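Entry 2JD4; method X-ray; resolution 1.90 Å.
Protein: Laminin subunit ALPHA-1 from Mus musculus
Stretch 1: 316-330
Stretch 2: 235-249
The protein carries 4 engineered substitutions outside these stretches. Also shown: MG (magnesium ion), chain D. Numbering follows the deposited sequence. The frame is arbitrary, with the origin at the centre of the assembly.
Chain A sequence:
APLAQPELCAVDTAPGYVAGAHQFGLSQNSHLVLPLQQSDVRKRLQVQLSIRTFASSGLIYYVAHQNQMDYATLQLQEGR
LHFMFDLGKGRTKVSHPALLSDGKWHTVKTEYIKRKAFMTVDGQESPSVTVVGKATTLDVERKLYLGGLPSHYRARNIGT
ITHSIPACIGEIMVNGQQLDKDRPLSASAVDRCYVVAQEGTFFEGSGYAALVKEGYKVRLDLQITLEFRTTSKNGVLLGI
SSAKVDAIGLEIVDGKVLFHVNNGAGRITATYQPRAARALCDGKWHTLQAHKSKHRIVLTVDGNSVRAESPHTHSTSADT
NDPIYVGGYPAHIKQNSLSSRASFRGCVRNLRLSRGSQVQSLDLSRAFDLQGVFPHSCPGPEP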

# COMPACT_ATOMS: atom_id res chain seq x y z
N THR A 316 -7.48 17.97 28.20
CA THR A 316 -7.48 18.10 26.74
C THR A 316 -6.51 17.19 26.00
O THR A 316 -6.58 17.08 24.78
CB THR A 316 -7.19 19.55 26.33
OG1 THR A 316 -5.95 19.98 26.91
CG2 THR A 316 -8.30 20.48 26.78
N SER A 317 -5.61 16.54 26.73
CA SER A 317 -4.64 15.66 26.08
C SER A 317 -5.02 14.19 26.12
O SER A 317 -5.33 13.64 27.18
CB SER A 317 -3.26 15.85 26.73
OG SER A 317 -2.31 14.94 26.19
N ALA A 318 -5.02 13.55 24.95
CA ALA A 318 -5.32 12.13 24.86
C ALA A 318 -3.95 11.49 24.94
O ALA A 318 -3.25 11.33 23.93
CB ALA A 318 -5.98 11.80 23.54
N ASP A 319 -3.54 11.15 26.16
CA ASP A 319 -2.23 10.58 26.37
C ASP A 319 -2.09 9.12 26.01
O ASP A 319 -2.01 8.26 26.87
CB ASP A 319 -1.80 10.83 27.82
CG ASP A 319 -1.77 12.30 28.15
OD1 ASP A 319 -0.96 13.03 27.53
OD2 ASP A 319 -2.56 12.73 29.01
N THR A 320 -2.08 8.86 24.70
CA THR A 320 -1.91 7.51 24.20
C THR A 320 -0.42 7.36 23.93
O THR A 320 0.31 8.34 23.86
CB THR A 320 -2.67 7.30 22.87
OG1 THR A 320 -2.02 8.04 21.82
CG2 THR A 320 -4.11 7.75 23.00
N ASN A 321 0.01 6.12 23.78
CA ASN A 321 1.40 5.81 23.50
C ASN A 321 1.30 4.36 23.07
O ASN A 321 1.98 3.48 23.60
CB ASN A 321 2.26 5.93 24.76
CG ASN A 321 3.73 6.11 24.45
OD1 ASN A 321 4.56 6.22 25.35
ND2 ASN A 321 4.07 6.14 23.16
N ASP A 322 0.43 4.13 22.09
CA ASP A 322 0.16 2.78 21.61
C ASP A 322 0.00 2.68 20.10
O ASP A 322 -0.04 3.69 19.40
CB ASP A 322 -1.10 2.28 22.31
CG ASP A 322 -1.00 2.38 23.83
OD1 ASP A 322 -0.83 1.33 24.48
OD2 ASP A 322 -1.07 3.50 24.36
N PRO A 323 -0.06 1.44 19.58
CA PRO A 323 -0.20 1.23 18.13
C PRO A 323 -1.54 1.72 17.58
O PRO A 323 -2.50 1.92 18.32
CB PRO A 323 -0.04 -0.29 17.98
CG PRO A 323 0.83 -0.65 19.15
CD PRO A 323 0.24 0.17 20.26
N ILE A 324 -1.58 1.91 16.27
CA ILE A 324 -2.79 2.35 15.60
C ILE A 324 -3.44 1.13 14.96
O ILE A 324 -2.86 0.50 14.08
CB ILE A 324 -2.48 3.37 14.49
CG1 ILE A 324 -1.82 4.62 15.08
CG2 ILE A 324 -3.77 3.76 13.76
CD1 ILE A 324 -1.39 5.63 14.03
N TYR A 325 -4.64 0.78 15.42
CA TYR A 325 -5.35 -0.36 14.88
C TYR A 325 -6.32 0.08 13.80
O TYR A 325 -7.17 0.94 14.03
CB TYR A 325 -6.08 -1.11 16.01
CG TYR A 325 -5.15 -2.03 16.77
CD1 TYR A 325 -4.29 -1.54 17.75
CD2 TYR A 325 -5.04 -3.38 16.42
CE1 TYR A 325 -3.34 -2.36 18.36
CE2 TYR A 325 -4.10 -4.21 17.02
CZ TYR A 325 -3.25 -3.70 17.99
OH TYR A 325 -2.29 -4.51 18.56
N VAL A 326 -6.18 -0.50 12.62
CA VAL A 326 -7.02 -0.15 11.48
C VAL A 326 -7.94 -1.27 11.03
O VAL A 326 -7.51 -2.40 10.81
CB VAL A 326 -6.16 0.28 10.27
CG1 VAL A 326 -7.05 0.78 9.16
CG2 VAL A 326 -5.15 1.35 10.69
N GLY A 327 -9.23 -0.96 10.90
CA GLY A 327 -10.19 -1.96 10.44
C GLY A 327 -10.67 -2.98 11.45
O GLY A 327 -11.46 -3.87 11.11
N GLY A 328 -10.21 -2.87 12.70
CA GLY A 328 -10.61 -3.82 13.73
C GLY A 328 -9.53 -4.01 14.78
O GLY A 328 -8.57 -3.24 14.82
N TYR A 329 -9.67 -5.02 15.63
CA TYR A 329 -8.68 -5.29 16.66
C TYR A 329 -8.97 -6.61 17.38
O TYR A 329 -10.13 -6.99 17.54
CB TYR A 329 -8.63 -4.13 17.68
CG TYR A 329 -9.94 -3.84 18.40
CD1 TYR A 329 -10.15 -4.29 19.70
CD2 TYR A 329 -10.95 -3.12 17.78
CE1 TYR A 329 -11.35 -4.02 20.37
CE2 TYR A 329 -12.16 -2.84 18.44
CZ TYR A 329 -12.34 -3.30 19.73
OH TYR A 329 -13.53 -3.03 20.39
N PRO A 330 -7.91 -7.33 17.81
CA PRO A 330 -8.07 -8.61 18.51
C PRO A 330 -8.62 -8.42 19.93
O PRO A 330 -8.44 -7.36 20.53
CB PRO A 330 -6.66 -9.19 18.48
CG PRO A 330 -5.81 -7.98 18.56
CD PRO A 330 -6.49 -7.01 17.62
MG MG D . -4.22 11.93 30.21
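Stretch 2 235-249: GVLLGISSAKVDAIG

A magnesium ion joins two loops, at D246 and D319, beyond one end of a strand pairing that itself relies on ordinary backbone hydrogen bonds. D246 OD2 and D319 OD2 each lie 2.2 Å from MG, and three waters, at 2.0 to 2.2 Å, are also bound to the ion. The shared metal accounts for a proximity that charge alone would oppose: D246 OD2 and D319 OD2 are 3.2 Å apart. D246 OD2 does double duty, since it also accepts a hydrogen bond from D319 N at 2.8 Å. Two of the waters extend the site, one donating to D246 OD1 at 2.6 Å and another to S317 O at 2.6 Å.

The general principle is that segments distant in sequence can be joined by a short β ladder and secured beyond it by other means. Here stretch 2 forms an extended strand, 235-241, which runs antiparallel to strand 322-326, their axes at 167° and 4.8 Å apart at closest approach. A loop through 242-246 then turns the chain back, and a second strand starts at 247. The turn is held by S242 N, 3.1 Å from D246 O, and by S242 OG, 3.0 Å from the same D246 O; the returning strand pairs with the first through I240 N to I248 O and I248 N to I240 O, both 3.1 Å.

The register across the stretches is set by Y325 opposite G239, a hydrogen-bonded pair in which Y325 N donates to G239 O at 2.9 Å and G239 N to Y325 O at 3.0 Å. V326 and L238 follow as a non-hydrogen-bonded pair, CA to CA 4.6 Å, with both side chains on the same face. G327 N then donates to L237 O at 2.8 Å, just past the end of strand 322-326. G327 has a positive phi of 79°, which favours glycine, and its CA approaches V236 O to 3.2 Å.

Toward the other end the ladder loosens. A water bridges the gap, accepting from S241 N and donating to P323 O, each at 2.8 Å. D322 points toward stretch 2, yet its CG, 3.0 Å from S241 O, marks no hydrogen bond, because carboxylate and carbonyl oxygens are all acceptors; D322 OD2 instead accepts from N321 N at 2.9 Å. Apolar packing fills in around the backbone: I324 CG1 meets I240 CD1 at 3.6 Å, I324 CG2 meets L238 CG at 3.9 Å, and the edge of the Y329 ring rests against V236, CE2 to CG2 4.1 Å.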

# COMPACT_ATOMS: atom_id res chain seq x y z
N GLY A 235 -18.67 -1.61 11.21
CA GLY A 235 -17.26 -1.88 11.04
C GLY A 235 -16.37 -0.84 11.68
O GLY A 235 -16.58 0.36 11.52
N VAL A 236 -15.37 -1.32 12.41
CA VAL A 236 -14.41 -0.45 13.06
C VAL A 236 -13.45 0.09 12.01
O VAL A 236 -13.00 -0.65 11.14
CB VAL A 236 -13.59 -1.22 14.12
CG1 VAL A 236 -12.47 -0.33 14.66
CG2 VAL A 236 -14.50 -1.70 15.25
N LEU A 237 -13.13 1.38 12.09
CA LEU A 237 -12.21 1.99 11.13
C LEU A 237 -10.83 2.22 11.74
O LEU A 237 -9.82 1.79 11.18
CB LEU A 237 -12.78 3.32 10.61
CG LEU A 237 -14.03 3.21 9.73
CD1 LEU A 237 -14.63 4.60 9.50
CD2 LEU A 237 -13.66 2.56 8.39
N LEU A 238 -10.79 2.87 12.90
CA LEU A 238 -9.52 3.15 13.54
C LEU A 238 -9.62 3.34 15.06
O LEU A 238 -10.62 3.85 15.57
CB LEU A 238 -8.88 4.38 12.89
CG LEU A 238 -7.49 4.88 13.30
CD1 LEU A 238 -6.83 5.57 12.11
CD2 LEU A 238 -7.60 5.83 14.50
N GLY A 239 -8.56 2.92 15.76
CA GLY A 239 -8.51 3.06 17.20
C GLY A 239 -7.09 3.15 17.73
O GLY A 239 -6.19 2.43 17.29
N ILE A 240 -6.87 4.07 18.67
CA ILE A 240 -5.57 4.24 19.32
C ILE A 240 -5.90 4.35 20.80
O ILE A 240 -6.52 5.33 21.22
CB ILE A 240 -4.86 5.53 18.86
CG1 ILE A 240 -4.74 5.54 17.33
CG2 ILE A 240 -3.47 5.61 19.48
CD1 ILE A 240 -4.14 6.82 16.77
N SER A 241 -5.50 3.36 21.59
CA SER A 241 -5.85 3.37 23.00
C SER A 241 -4.76 2.93 23.98
O SER A 241 -3.95 2.06 23.68
CB SER A 241 -7.08 2.48 23.21
OG SER A 241 -7.43 2.40 24.59
N SER A 242 -4.76 3.55 25.16
CA SER A 242 -3.82 3.18 26.21
C SER A 242 -4.49 2.00 26.91
O SER A 242 -5.67 1.74 26.69
CB SER A 242 -3.63 4.33 27.20
OG SER A 242 -4.84 4.59 27.89
N ALA A 243 -3.76 1.29 27.76
CA ALA A 243 -4.33 0.16 28.48
C ALA A 243 -5.18 0.68 29.64
O ALA A 243 -5.77 -0.10 30.40
CB ALA A 243 -3.22 -0.75 28.99
N LYS A 244 -5.25 2.01 29.77
CA LYS A 244 -6.02 2.63 30.84
C LYS A 244 -7.30 3.32 30.36
O LYS A 244 -8.28 2.65 30.02
CB LYS A 244 -5.14 3.64 31.59
CG LYS A 244 -3.92 3.02 32.25
CD LYS A 244 -3.09 4.06 32.98
CE LYS A 244 -1.82 3.45 33.57
NZ LYS A 244 -2.13 2.37 34.54
N VAL A 245 -7.28 4.66 30.33
CA VAL A 245 -8.45 5.44 29.93
C VAL A 245 -8.31 6.26 28.63
O VAL A 245 -9.15 6.17 27.73
CB VAL A 245 -8.86 6.40 31.07
CG1 VAL A 245 -10.12 7.18 30.69
CG2 VAL A 245 -9.10 5.61 32.36
N ASP A 246 -7.27 7.07 28.54
CA ASP A 246 -7.04 7.91 27.36
C ASP A 246 -7.08 7.12 26.04
O ASP A 246 -6.35 6.15 25.87
CB ASP A 246 -5.69 8.63 27.50
CG ASP A 246 -5.72 9.72 28.56
OD1 ASP A 246 -6.63 9.69 29.42
OD2 ASP A 246 -4.84 10.60 28.53
N ALA A 247 -7.93 7.56 25.11
CA ALA A 247 -8.06 6.89 23.81
C ALA A 247 -8.97 7.62 22.83
O ALA A 247 -9.75 8.49 23.21
CB ALA A 247 -8.57 5.47 24.02
N ILE A 248 -8.86 7.26 21.55
CA ILE A 248 -9.70 7.83 20.49
C ILE A 248 -10.15 6.69 19.58
O ILE A 248 -9.45 5.69 19.44
CB ILE A 248 -8.97 8.89 19.64
CG1 ILE A 248 -7.87 8.24 18.80
CG2 ILE A 248 -8.37 9.96 20.54
CD1 ILE A 248 -7.28 9.18 17.76
N GLY A 249 -11.31 6.84 18.95
CA GLY A 249 -11.81 5.80 18.06
C GLY A 249 -12.72 6.32 16.96
O GLY A 249 -13.40 7.33 17.13
O HOH W 1 -4.19 1.16 20.39
O HOH W 2 -6.01 11.24 31.35
O HOH W 3 -5.27 13.79 29.79
O HOH W 4 -3.06 10.39 30.73